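Local coordinates for protein Protease/Reverse transcriptase/ribonuclease H (Eastern chimpanzee simian foamy virus, PDB 7KSF) that joins a viral protease, a reverse transcriptase and a ribonuclease H in one polypeptide, serving proviral DNA synthesis and probably viral protein maturation, at residues I238-Y243 and I359-R364; K242-L247 and Y313-D318; L110-L115 and I347-V352. The protein carries 1 engineered substitution. One frame throughout, in Å; residues are numbered along the deposited sequence.

Interaction 1: I238-Y243 and I359-R364; sequences IVRQKY and ITKEGR
R240 drapes its bent side chain over the backbone at E362-R364, joining the loop that enters the reverse-transcriptase palm to the far arm of the hairpin that, by its sequence and position, probably corresponds to the primer grip. No hydrogen bond links the two segments directly, so they illustrate a junction built on packing and on polar partners nearby. Among the van der Waals contacts, R240 CD meets K361 CB at 3.8 Å where these side chains cross at about a right angle. Farther along, I238 and K361 reach toward each other tip to tip, with I238 CD1 3.3 Å from K361 NZ, a methyl facing an ammonium.

Polar groups meet without hydrogen-bonding to each other. The carbonyl oxygens of E362 and G363 lie over one face of the R240 guanidinium, while R240 NE makes its hydrogen bond to G365 O. G363 O is itself held by K244 NZ. A CA-H...O contact, R364 CA to R240 O at 3.0 Å, accompanies the closest backbone approach, R240 to R364.

Charged chains run in company. R364, extended from CG to NE, lies beside K242 and points the same way; their like-charged ends, K242 NZ and R364 NH2, stay 5.9 Å apart. K242 CB lies 3.5 Å from R364 NH2, and K242 CG, anti to its backbone N (chi1 -173°), 3.8 Å from the same nitrogen.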
ATOM      1  N   ILE A 238      10.006  13.206   9.342  1.00 91.87           N
ATOM      2  CA  ILE A 238       8.549  13.210   9.414  1.00 91.79           C
ATOM      3  C   ILE A 238       8.095  13.754  10.767  1.00 92.09           C
ATOM      4  O   ILE A 238       8.863  13.834  11.733  1.00 99.34           O
ATOM      5  CB  ILE A 238       7.972  11.807   9.182  1.00 92.00           C
ATOM      6  CG1 ILE A 238       8.454  10.862  10.284  1.00 92.60           C
ATOM      7  CG2 ILE A 238       8.371  11.292   7.816  1.00 91.67           C
ATOM      8  CD1 ILE A 238       7.911   9.472  10.177  1.00113.74           C
ATOM      9  N   VAL A 239       6.823  14.149  10.824  1.00101.80           N
ATOM     10  CA  VAL A 239       6.201  14.665  12.039  1.00112.63           C
ATOM     11  C   VAL A 239       4.832  14.011  12.157  1.00103.93           C
ATOM     12  O   VAL A 239       3.912  14.360  11.411  1.00 95.53           O
ATOM     13  CB  VAL A 239       6.059  16.196  12.036  1.00117.67           C
ATOM     14  CG1 VAL A 239       5.326  16.661  13.298  1.00114.18           C
ATOM     15  CG2 VAL A 239       7.413  16.869  11.931  1.00109.02           C
ATOM     16  N   ARG A 240       4.682  13.102  13.124  1.00111.43           N
ATOM     17  CA  ARG A 240       3.384  12.400  13.328  1.00 99.24           C
ATOM     18  C   ARG A 240       2.517  13.189  14.316  1.00102.83           C
ATOM     19  O   ARG A 240       2.882  13.245  15.507  1.00100.59           O
ATOM     20  CB  ARG A 240       3.624  10.973  13.830  1.00 90.72           C
ATOM     21  CG  ARG A 240       3.198   9.890  12.851  1.00 91.15           C
ATOM     22  CD  ARG A 240       4.167   8.723  12.817  1.00 92.83           C
ATOM     23  NE  ARG A 240       4.962   8.627  14.034  1.00 96.82           N
ATOM     24  CZ  ARG A 240       5.201   7.496  14.688  1.00 93.42           C
ATOM     25  NH1 ARG A 240       4.704   6.354  14.241  1.00 93.92           N
ATOM     26  NH2 ARG A 240       5.936   7.511  15.786  1.00102.56           N
ATOM     27  N   GLN A 241       1.412  13.776  13.835  1.00 92.61           N
ATOM     28  CA  GLN A 241       0.502  14.532  14.687  1.00 85.70           C
ATOM     29  C   GLN A 241      -0.779  13.741  14.931  1.00 85.48           C
ATOM     30  O   GLN A 241      -0.775  12.506  14.866  1.00 85.96           O
ATOM     31  CB  GLN A 241       0.184  15.889  14.066  1.00 87.46           C
ATOM     32  CG  GLN A 241       1.411  16.745  13.763  1.00 84.65           C
ATOM     33  CD  GLN A 241       1.772  17.690  14.896  1.00 84.57           C
ATOM     34  OE1 GLN A 241       1.126  18.719  15.087  1.00 83.73           O
ATOM     35  NE2 GLN A 241       2.807  17.343  15.656  1.00 90.27           N
ATOM     36  N   LYS A 242      -1.876  14.442  15.232  1.00 86.37           N
ATOM     37  CA  LYS A 242      -3.121  13.762  15.570  1.00 86.75           C
ATOM     38  C   LYS A 242      -3.681  13.019  14.363  1.00 82.07           C
ATOM     39  O   LYS A 242      -3.772  11.786  14.361  1.00 82.44           O
ATOM     40  CB  LYS A 242      -4.137  14.767  16.115  1.00 85.60           C
ATOM     41  CG  LYS A 242      -5.410  14.127  16.643  1.00107.96           C
ATOM     42  CD  LYS A 242      -6.323  15.169  17.268  1.00117.03           C
ATOM     43  CE  LYS A 242      -7.652  14.576  17.724  1.00 84.46           C
ATOM     44  NZ  LYS A 242      -8.599  15.646  18.153  1.00 82.88           N
ATOM     45  N   TYR A 243      -4.060  13.752  13.322  1.00 82.50           N
ATOM     46  CA  TYR A 243      -4.597  13.160  12.107  1.00 79.78           C
ATOM     47  C   TYR A 243      -3.513  13.066  11.041  1.00 79.82           C
ATOM     48  O   TYR A 243      -2.592  13.885  10.990  1.00 80.25           O
ATOM     49  CB  TYR A 243      -5.777  13.974  11.570  1.00 91.10           C
ATOM     50  CG  TYR A 243      -6.864  14.227  12.585  1.00 78.59           C
ATOM     51  CD1 TYR A 243      -6.920  15.425  13.283  1.00 79.21           C
ATOM     52  CD2 TYR A 243      -7.838  13.274  12.847  1.00 76.90           C
ATOM     53  CE1 TYR A 243      -7.908  15.667  14.209  1.00 78.93           C
ATOM     54  CE2 TYR A 243      -8.832  13.505  13.777  1.00 79.83           C
ATOM     55  CZ  TYR A 243      -8.865  14.705  14.454  1.00 81.74           C
ATOM     56  OH  TYR A 243      -9.851  14.942  15.381  1.00 86.03           O
ATOM     57  N   ILE A 359       5.357   0.778   5.966  1.00129.70           N
ATOM     58  CA  ILE A 359       4.945   0.694   7.361  1.00132.10           C
ATOM     59  C   ILE A 359       3.788   1.648   7.617  1.00121.35           C
ATOM     60  O   ILE A 359       3.771   2.783   7.122  1.00105.10           O
ATOM     61  CB  ILE A 359       6.146   0.986   8.283  1.00125.23           C
ATOM     62  CG1 ILE A 359       7.205  -0.110   8.146  1.00123.88           C
ATOM     63  CG2 ILE A 359       5.714   1.138   9.736  1.00115.25           C
ATOM     64  CD1 ILE A 359       8.514   0.236   8.808  1.00139.43           C
ATOM     65  N   THR A 360       2.802   1.178   8.382  1.00124.59           N
ATOM     66  CA  THR A 360       1.704   2.030   8.824  1.00103.84           C
ATOM     67  C   THR A 360       2.166   2.908   9.980  1.00103.40           C
ATOM     68  O   THR A 360       2.900   2.460  10.864  1.00127.21           O
ATOM     69  CB  THR A 360       0.506   1.182   9.256  1.00103.81           C
ATOM     70  OG1 THR A 360       0.799   0.543  10.504  1.00115.93           O
ATOM     71  CG2 THR A 360       0.213   0.114   8.214  1.00104.09           C
ATOM     72  N   LYS A 361       1.726   4.163   9.976  1.00100.50           N
ATOM     73  CA  LYS A 361       2.230   5.172  10.897  1.00 98.92           C
ATOM     74  C   LYS A 361       1.159   5.518  11.922  1.00 99.33           C
ATOM     75  O   LYS A 361       0.113   6.069  11.570  1.00 94.92           O
ATOM     76  CB  LYS A 361       2.675   6.417  10.136  1.00 98.31           C
ATOM     77  CG  LYS A 361       3.602   6.098   8.979  1.00106.05           C
ATOM     78  CD  LYS A 361       4.471   7.282   8.615  1.00118.66           C
ATOM     79  CE  LYS A 361       5.642   6.844   7.754  1.00123.19           C
ATOM     80  NZ  LYS A 361       6.601   7.958   7.531  1.00116.81           N
ATOM     81  N   GLU A 362       1.432   5.208  13.190  1.00 98.64           N
ATOM     82  CA  GLU A 362       0.507   5.463  14.282  1.00 97.31           C
ATOM     83  C   GLU A 362       1.223   6.233  15.383  1.00 95.33           C
ATOM     84  O   GLU A 362       2.437   6.109  15.562  1.00101.15           O
ATOM     85  CB  GLU A 362      -0.071   4.153  14.837  1.00102.69           C
ATOM     86  CG  GLU A 362      -1.169   4.335  15.870  1.00119.63           C
ATOM     87  CD  GLU A 362      -1.699   3.018  16.390  1.00132.37           C
ATOM     88  OE1 GLU A 362      -1.476   1.985  15.725  1.00141.55           O
ATOM     89  OE2 GLU A 362      -2.330   3.014  17.467  1.00138.63           O
ATOM     90  N   GLY A 363       0.458   7.038  16.118  1.00 94.69           N
ATOM     91  CA  GLY A 363       1.008   7.800  17.218  1.00 93.46           C
ATOM     92  C   GLY A 363       1.620   9.116  16.772  1.00100.09           C
ATOM     93  O   GLY A 363       1.460   9.573  15.637  1.00111.53           O
ATOM     94  N   ARG A 364       2.339   9.733  17.704  1.00 92.24           N
ATOM     95  CA  ARG A 364       3.013  11.010  17.484  1.00 92.01           C
ATOM     96  C   ARG A 364       4.503  10.830  17.758  1.00101.85           C
ATOM     97  O   ARG A 364       5.032  11.349  18.744  1.00110.90           O
ATOM     98  CB  ARG A 364       2.414  12.112  18.364  1.00 91.91           C
ATOM     99  CG  ARG A 364       0.927  12.338  18.186  1.00100.29           C
ATOM    100  CD  ARG A 364       0.476  13.558  18.970  1.00 97.00           C
ATOM    101  NE  ARG A 364      -0.975  13.716  18.964  1.00108.19           N
ATOM    102  CZ  ARG A 364      -1.615  14.746  19.506  1.00115.24           C
ATOM    103  NH1 ARG A 364      -0.935  15.720  20.094  1.00100.07           N
ATOM    104  NH2 ARG A 364      -2.939  14.807  19.455  1.00132.08           N
TER

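Interaction 2: K242-L247 and Y313-D318; sequences KYKTTL and YLSHDD
Y243 O accepts a hydroxyl bond from S315 OG of the facing strand at 3.2 Å, with a weak N-H bond from H316 and a CA-H...O contact from S315 as minor additions. The serine hydroxyl approaches from above the carbonyl plane, 36° out of it. With OG anti to the backbone N of S315 (chi1 -175°), the same oxygen also takes the N-H of Q241, tying the preceding loop to strand 311-316.

Farther along, T245 and L314 form a reciprocal hydrogen-bonded pair, T245 N to L314 O at 2.9 Å and L314 N to T245 O at 3.0 Å. On the face shared by K244, S315 and Y313, the lysine and tyrosine side chains lie side by side, K244 CG 3.3 Å from Y313 OH; K244 NZ goes on to the carbonyl of K350. T245, on the other face, bonds through OG1 to H322 of the covering helix 319-336 and to G348 N. Beyond the pairing, K242 CB rests 3.2 Å from D317 O.

The strands run antiparallel at 164°, the central pair of a reverse-transcriptase palm sheet; by sequence, 243-249 carries polymerase motif A and 311-316 leaves the YXDD turn.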
ATOM      1  N   LYS A 242      -1.876  14.442  15.232  1.00 86.37           N
ATOM      2  CA  LYS A 242      -3.121  13.762  15.570  1.00 86.75           C
ATOM      3  C   LYS A 242      -3.681  13.019  14.363  1.00 82.07           C
ATOM      4  O   LYS A 242      -3.772  11.786  14.361  1.00 82.44           O
ATOM      5  CB  LYS A 242      -4.137  14.767  16.115  1.00 85.60           C
ATOM      6  CG  LYS A 242      -5.410  14.127  16.643  1.00107.96           C
ATOM      7  CD  LYS A 242      -6.323  15.169  17.268  1.00117.03           C
ATOM      8  CE  LYS A 242      -7.652  14.576  17.724  1.00 84.46           C
ATOM      9  NZ  LYS A 242      -8.599  15.646  18.153  1.00 82.88           N
ATOM     10  N   TYR A 243      -4.060  13.752  13.322  1.00 82.50           N
ATOM     11  CA  TYR A 243      -4.597  13.160  12.107  1.00 79.78           C
ATOM     12  C   TYR A 243      -3.513  13.066  11.041  1.00 79.82           C
ATOM     13  O   TYR A 243      -2.592  13.885  10.990  1.00 80.25           O
ATOM     14  CB  TYR A 243      -5.777  13.974  11.570  1.00 91.10           C
ATOM     15  CG  TYR A 243      -6.864  14.227  12.585  1.00 78.59           C
ATOM     16  CD1 TYR A 243      -6.920  15.425  13.283  1.00 79.21           C
ATOM     17  CD2 TYR A 243      -7.838  13.274  12.847  1.00 76.90           C
ATOM     18  CE1 TYR A 243      -7.908  15.667  14.209  1.00 78.93           C
ATOM     19  CE2 TYR A 243      -8.832  13.505  13.777  1.00 79.83           C
ATOM     20  CZ  TYR A 243      -8.865  14.705  14.454  1.00 81.74           C
ATOM     21  OH  TYR A 243      -9.851  14.942  15.381  1.00 86.03           O
ATOM     22  N   LYS A 244      -3.633  12.052  10.190  1.00 78.72           N
ATOM     23  CA  LYS A 244      -2.685  11.822   9.111  1.00 78.54           C
ATOM     24  C   LYS A 244      -3.444  11.599   7.809  1.00 75.82           C
ATOM     25  O   LYS A 244      -4.478  10.927   7.795  1.00 78.52           O
ATOM     26  CB  LYS A 244      -1.785  10.622   9.416  1.00 86.39           C
ATOM     27  CG  LYS A 244      -0.922  10.823  10.647  1.00 89.66           C
ATOM     28  CD  LYS A 244      -0.859   9.568  11.486  1.00100.81           C
ATOM     29  CE  LYS A 244      -0.258   9.856  12.848  1.00 87.81           C
ATOM     30  NZ  LYS A 244      -0.371   8.682  13.746  1.00 90.33           N
ATOM     31  N   THR A 245      -2.921  12.168   6.726  1.00 77.08           N
ATOM     32  CA  THR A 245      -3.591  12.160   5.432  1.00 73.07           C
ATOM     33  C   THR A 245      -2.582  11.877   4.331  1.00 72.81           C
ATOM     34  O   THR A 245      -1.524  12.509   4.280  1.00 73.62           O
ATOM     35  CB  THR A 245      -4.280  13.500   5.160  1.00 72.46           C
ATOM     36  OG1 THR A 245      -5.299  13.724   6.143  1.00 72.72           O
ATOM     37  CG2 THR A 245      -4.905  13.508   3.770  1.00 70.10           C
ATOM     38  N   THR A 246      -2.919  10.939   3.449  1.00 71.06           N
ATOM     39  CA  THR A 246      -2.107  10.626   2.286  1.00 70.02           C
ATOM     40  C   THR A 246      -2.960  10.742   1.029  1.00 68.03           C
ATOM     41  O   THR A 246      -4.112  10.295   1.007  1.00 79.65           O
ATOM     42  CB  THR A 246      -1.497   9.225   2.388  1.00 72.06           C
ATOM     43  OG1 THR A 246      -0.946   8.849   1.121  1.00 71.41           O
ATOM     44  CG2 THR A 246      -2.545   8.210   2.793  1.00 73.16           C
ATOM     45  N   LEU A 247      -2.392  11.352  -0.010  1.00 67.26           N
ATOM     46  CA  LEU A 247      -3.082  11.585  -1.275  1.00 65.03           C
ATOM     47  C   LEU A 247      -2.264  10.982  -2.404  1.00 64.34           C
ATOM     48  O   LEU A 247      -1.129  11.401  -2.642  1.00 78.76           O
ATOM     49  CB  LEU A 247      -3.293  13.076  -1.528  1.00 64.92           C
ATOM     50  CG  LEU A 247      -4.243  13.793  -0.580  1.00 63.82           C
ATOM     51  CD1 LEU A 247      -4.232  15.275  -0.884  1.00 62.29           C
ATOM     52  CD2 LEU A 247      -5.640  13.221  -0.728  1.00 63.11           C
ATOM     53  N   TYR A 313       2.221  13.384   2.075  1.00 76.58           N
ATOM     54  CA  TYR A 313       1.942  13.239   3.506  1.00 78.08           C
ATOM     55  C   TYR A 313       1.630  14.555   4.223  1.00 78.79           C
ATOM     56  O   TYR A 313       2.335  15.550   4.054  1.00 80.14           O
ATOM     57  CB  TYR A 313       3.109  12.531   4.196  1.00 80.19           C
ATOM     58  CG  TYR A 313       2.864  12.220   5.657  1.00 80.97           C
ATOM     59  CD1 TYR A 313       3.201  13.131   6.647  1.00 81.23           C
ATOM     60  CD2 TYR A 313       2.301  11.010   6.042  1.00 82.25           C
ATOM     61  CE1 TYR A 313       2.978  12.849   7.982  1.00 81.92           C
ATOM     62  CE2 TYR A 313       2.078  10.719   7.373  1.00 83.19           C
ATOM     63  CZ  TYR A 313       2.419  11.641   8.339  1.00 86.44           C
ATOM     64  OH  TYR A 313       2.197  11.355   9.668  1.00 85.06           O
ATOM     65  N   LEU A 314       0.569  14.543   5.029  1.00 83.74           N
ATOM     66  CA  LEU A 314       0.153  15.711   5.789  1.00 78.84           C
ATOM     67  C   LEU A 314      -0.285  15.241   7.164  1.00 78.74           C
ATOM     68  O   LEU A 314      -1.078  14.302   7.269  1.00 78.93           O
ATOM     69  CB  LEU A 314      -0.983  16.466   5.097  1.00 78.08           C
ATOM     70  CG  LEU A 314      -1.354  17.783   5.779  1.00 95.53           C
ATOM     71  CD1 LEU A 314      -0.110  18.626   6.003  1.00 91.59           C
ATOM     72  CD2 LEU A 314      -2.369  18.536   4.942  1.00102.18           C
ATOM     73  N   SER A 315       0.231  15.889   8.208  1.00 79.70           N
ATOM     74  CA  SER A 315      -0.073  15.490   9.578  1.00 80.83           C
ATOM     75  C   SER A 315      -0.134  16.740  10.444  1.00 81.51           C
ATOM     76  O   SER A 315       0.891  17.395  10.658  1.00 82.29           O
ATOM     77  CB  SER A 315       0.969  14.505  10.107  1.00 82.23           C
ATOM     78  OG  SER A 315       0.620  14.030  11.393  1.00 83.39           O
ATOM     79  N   HIS A 316      -1.324  17.069  10.941  1.00 80.98           N
ATOM     80  CA  HIS A 316      -1.515  18.192  11.846  1.00 81.51           C
ATOM     81  C   HIS A 316      -2.275  17.730  13.077  1.00 82.48           C
ATOM     82  O   HIS A 316      -3.168  16.881  12.987  1.00 81.72           O
ATOM     83  CB  HIS A 316      -2.262  19.348  11.170  1.00 80.82           C
ATOM     84  CG  HIS A 316      -1.378  20.259  10.374  1.00 90.27           C
ATOM     85  ND1 HIS A 316      -0.817  19.890   9.171  1.00 90.64           N
ATOM     86  CD2 HIS A 316      -0.957  21.525  10.613  1.00 88.93           C
ATOM     87  CE1 HIS A 316      -0.090  20.889   8.702  1.00 98.22           C
ATOM     88  NE2 HIS A 316      -0.159  21.891   9.559  1.00 93.19           N
ATOM     89  N   ASP A 317      -1.913  18.294  14.231  1.00 96.25           N
ATOM     90  CA  ASP A 317      -2.532  17.892  15.488  1.00 94.59           C
ATOM     91  C   ASP A 317      -3.894  18.545  15.684  1.00 93.33           C
ATOM     92  O   ASP A 317      -4.833  17.897  16.164  1.00 91.74           O
ATOM     93  CB  ASP A 317      -1.600  18.218  16.659  1.00 98.51           C
ATOM     94  CG  ASP A 317      -1.115  19.659  16.644  1.00102.61           C
ATOM     95  OD1 ASP A 317      -1.169  20.301  15.572  1.00103.56           O
ATOM     96  OD2 ASP A 317      -0.668  20.147  17.705  1.00 83.47           O
ATOM     97  N   ASP A 318      -4.022  19.811  15.323  1.00 83.01           N
ATOM     98  CA  ASP A 318      -5.284  20.513  15.499  1.00 80.79           C
ATOM     99  C   ASP A 318      -6.291  20.019  14.465  1.00 86.96           C
ATOM    100  O   ASP A 318      -5.993  20.046  13.264  1.00 89.77           O
ATOM    101  CB  ASP A 318      -5.067  22.015  15.369  1.00 80.91           C
ATOM    102  CG  ASP A 318      -6.101  22.821  16.123  1.00 80.50           C
ATOM    103  OD1 ASP A 318      -7.288  22.436  16.099  1.00 80.22           O
ATOM    104  OD2 ASP A 318      -5.725  23.834  16.749  1.00 80.24           O
TER

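Interaction 3: L110-L115 and I347-V352; sequences LSKTAL and IGQKTV
A G1 beta bulge, with G348 and Q349 both facing K244, marks the corner of palm strand 345-349 against which K112, T113 and A114 pack at the end of helix 102-112. The meeting is instructive for a polyprotein: residues 110-115 belong by sequence to the spumavirus protease, residues 347-352 to the reverse transcriptase, and the two lie more than 200 residues apart in the chain. G348 has the positive phi (63°) that glycine accepts readily.

The backbone link is the hydrogen bond from A114 N to G348 O, with the donor nearly in line with the carbonyl; its modelled length is unusually short and should be taken as doubtful. T113 sets its methyl against the same oxygen, CG2 to G348 O 3.4 Å. A114 CB points toward the strand, 3.8 Å from K350 CG and 3.9 Å from Q349 CA. L115 carries its side chain on to Y243 and to V323 of helix 319-336, so the loop after the helix packs on palm elements as well as on the bulge.

Q349 is the residue most covered by the other segment. Its chain, extended beyond CG, crosses K112, and CG comes 3.4 Å from K112 O. The amide is steadied from its other end: NE2 donates to T351 O at 3.1 Å, in the carbonyl plane of T351 though 22° out of the glutamine's own amide plane, and bonds weakly to E346 as well. That leaves the amide oxygen turned to the lysine's aliphatic part. K112 bends at chi3 (-57°), which places CE so that OE1 of Q349 lies beside both CB (3.3 Å) and CE (3.4 Å) of the lysine.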
ATOM      1  N   LEU A 110     -14.975   8.905   3.629  1.00 76.75           N
ATOM      2  CA  LEU A 110     -15.790   9.472   4.698  1.00 75.60           C
ATOM      3  C   LEU A 110     -16.046   8.458   5.807  1.00 75.38           C
ATOM      4  O   LEU A 110     -16.182   8.839   6.974  1.00 67.15           O
ATOM      5  CB  LEU A 110     -17.114   9.987   4.136  1.00 66.60           C
ATOM      6  CG  LEU A 110     -17.046  11.250   3.278  1.00 66.29           C
ATOM      7  CD1 LEU A 110     -18.398  11.543   2.648  1.00 80.00           C
ATOM      8  CD2 LEU A 110     -16.574  12.435   4.110  1.00 65.40           C
ATOM      9  N   SER A 111     -16.110   7.168   5.466  1.00 71.18           N
ATOM     10  CA  SER A 111     -16.352   6.144   6.477  1.00 67.75           C
ATOM     11  C   SER A 111     -15.179   6.030   7.443  1.00 74.77           C
ATOM     12  O   SER A 111     -15.355   6.083   8.666  1.00 70.83           O
ATOM     13  CB  SER A 111     -16.626   4.802   5.794  1.00 68.56           C
ATOM     14  OG  SER A 111     -16.624   3.742   6.734  1.00 71.97           O
ATOM     15  N   LYS A 112     -13.968   5.882   6.911  1.00 78.85           N
ATOM     16  CA  LYS A 112     -12.789   5.620   7.729  1.00 71.51           C
ATOM     17  C   LYS A 112     -12.155   6.879   8.309  1.00 69.35           C
ATOM     18  O   LYS A 112     -11.122   6.774   8.976  1.00 69.95           O
ATOM     19  CB  LYS A 112     -11.747   4.857   6.906  1.00 69.77           C
ATOM     20  CG  LYS A 112     -12.272   3.590   6.256  1.00 70.06           C
ATOM     21  CD  LYS A 112     -11.156   2.828   5.556  1.00 76.63           C
ATOM     22  CE  LYS A 112     -10.464   3.693   4.512  1.00 86.50           C
ATOM     23  NZ  LYS A 112      -9.370   2.961   3.815  1.00 84.85           N
ATOM     24  N   THR A 113     -12.740   8.052   8.082  1.00 69.24           N
ATOM     25  CA  THR A 113     -12.141   9.287   8.570  1.00 69.90           C
ATOM     26  C   THR A 113     -12.280   9.391  10.085  1.00 70.46           C
ATOM     27  O   THR A 113     -13.364   9.177  10.636  1.00 79.69           O
ATOM     28  CB  THR A 113     -12.788  10.493   7.888  1.00 69.37           C
ATOM     29  OG1 THR A 113     -12.586  10.409   6.472  1.00 68.71           O
ATOM     30  CG2 THR A 113     -12.178  11.788   8.395  1.00 70.11           C
ATOM     31  N   ALA A 114     -11.178   9.717  10.755  1.00 71.19           N
ATOM     32  CA  ALA A 114     -11.144   9.862  12.204  1.00 80.22           C
ATOM     33  C   ALA A 114     -11.422  11.288  12.663  1.00 78.92           C
ATOM     34  O   ALA A 114     -11.246  11.588  13.848  1.00 91.39           O
ATOM     35  CB  ALA A 114      -9.790   9.400  12.749  1.00 73.93           C
ATOM     36  N   LEU A 115     -11.839  12.166  11.759  1.00 70.73           N
ATOM     37  CA  LEU A 115     -12.132  13.542  12.113  1.00 85.02           C
ATOM     38  C   LEU A 115     -13.491  13.640  12.809  1.00 70.45           C
ATOM     39  O   LEU A 115     -14.363  12.792  12.604  1.00 69.70           O
ATOM     40  CB  LEU A 115     -12.129  14.426  10.871  1.00 86.42           C
ATOM     41  CG  LEU A 115     -10.775  14.724  10.228  1.00 78.33           C
ATOM     42  CD1 LEU A 115     -10.972  15.435   8.900  1.00 83.90           C
ATOM     43  CD2 LEU A 115      -9.914  15.558  11.163  1.00 80.83           C
ATOM     44  N   ILE A 347      -7.606  10.105   4.057  1.00 69.27           N
ATOM     45  CA  ILE A 347      -7.744  11.465   4.558  1.00 69.58           C
ATOM     46  C   ILE A 347      -8.232  11.422   5.998  1.00 70.91           C
ATOM     47  O   ILE A 347      -9.256  10.799   6.295  1.00 82.15           O
ATOM     48  CB  ILE A 347      -8.713  12.289   3.690  1.00 68.21           C
ATOM     49  CG1 ILE A 347      -8.270  12.268   2.225  1.00 66.91           C
ATOM     50  CG2 ILE A 347      -8.794  13.717   4.200  1.00 67.65           C
ATOM     51  CD1 ILE A 347      -9.182  13.037   1.300  1.00 65.40           C
ATOM     52  N   GLY A 348      -7.499  12.094   6.886  1.00 72.26           N
ATOM     53  CA  GLY A 348      -7.948  12.319   8.246  1.00 73.12           C
ATOM     54  C   GLY A 348      -8.132  11.068   9.077  1.00 73.66           C
ATOM     55  O   GLY A 348      -9.178  10.878   9.703  1.00 79.72           O
ATOM     56  N   GLN A 349      -7.118  10.210   9.096  1.00 75.15           N
ATOM     57  CA  GLN A 349      -7.144   8.977   9.866  1.00 77.96           C
ATOM     58  C   GLN A 349      -6.063   9.007  10.938  1.00 84.92           C
ATOM     59  O   GLN A 349      -5.043   9.689  10.795  1.00 80.83           O
ATOM     60  CB  GLN A 349      -6.953   7.758   8.959  1.00 76.63           C
ATOM     61  CG  GLN A 349      -8.033   7.595   7.905  1.00 74.20           C
ATOM     62  CD  GLN A 349      -7.769   6.423   6.984  1.00 74.43           C
ATOM     63  OE1 GLN A 349      -8.663   5.958   6.277  1.00 73.05           O
ATOM     64  NE2 GLN A 349      -6.534   5.940   6.984  1.00 77.78           N
ATOM     65  N   LYS A 350      -6.300   8.264  12.020  1.00 95.34           N
ATOM     66  CA  LYS A 350      -5.304   8.177  13.083  1.00 93.79           C
ATOM     67  C   LYS A 350      -4.028   7.504  12.596  1.00 85.72           C
ATOM     68  O   LYS A 350      -2.942   7.794  13.107  1.00 89.22           O
ATOM     69  CB  LYS A 350      -5.871   7.423  14.285  1.00 91.11           C
ATOM     70  CG  LYS A 350      -6.993   8.145  15.009  1.00 83.94           C
ATOM     71  CD  LYS A 350      -7.382   7.406  16.283  1.00 94.71           C
ATOM     72  CE  LYS A 350      -6.184   7.239  17.210  1.00110.24           C
ATOM     73  NZ  LYS A 350      -6.540   6.537  18.474  1.00106.11           N
ATOM     74  N   THR A 351      -4.142   6.609  11.617  1.00 86.89           N
ATOM     75  CA  THR A 351      -2.991   5.933  11.043  1.00 89.60           C
ATOM     76  C   THR A 351      -3.181   5.801   9.540  1.00 95.81           C
ATOM     77  O   THR A 351      -4.299   5.616   9.054  1.00 88.88           O
ATOM     78  CB  THR A 351      -2.770   4.546  11.674  1.00 92.40           C
ATOM     79  OG1 THR A 351      -1.750   3.841  10.952  1.00 94.78           O
ATOM     80  CG2 THR A 351      -4.056   3.735  11.657  1.00 99.75           C
ATOM     81  N   VAL A 352      -2.079   5.916   8.807  1.00111.50           N
ATOM     82  CA  VAL A 352      -2.063   5.743   7.360  1.00101.42           C
ATOM     83  C   VAL A 352      -1.442   4.389   7.055  1.00113.77           C
ATOM     84  O   VAL A 352      -0.464   3.986   7.692  1.00123.48           O
ATOM     85  CB  VAL A 352      -1.296   6.881   6.656  1.00 91.52           C
ATOM     86  CG1 VAL A 352      -2.099   8.165   6.702  1.00 85.31           C
ATOM     87  CG2 VAL A 352       0.068   7.087   7.297  1.00 95.22           C
TER

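How the interactions relate
The three contacts form one continuous junction around strand 243-249 of the palm sheet, their centres about 8 Å (1 and 2), 9 Å (2 and 3) and 12 Å (1 and 3) apart. K244 of interaction 2 is the shared bolt: its NZ reaches G363 O of interaction 1 and K350 O of interaction 3, each at 2.8 Å, while its backbone N meets Q349 O at 2.8 Å. K361 N and V352 O, 3.2 Å apart, join interactions 1 and 3 across the hairpin. Interaction 2 is nested within the loop closed by interaction 3. Its strands probably lead to the polymerase active site, whereas the calcium ligands G596 and E642 belong to the ribonuclease H part and to none of these contacts.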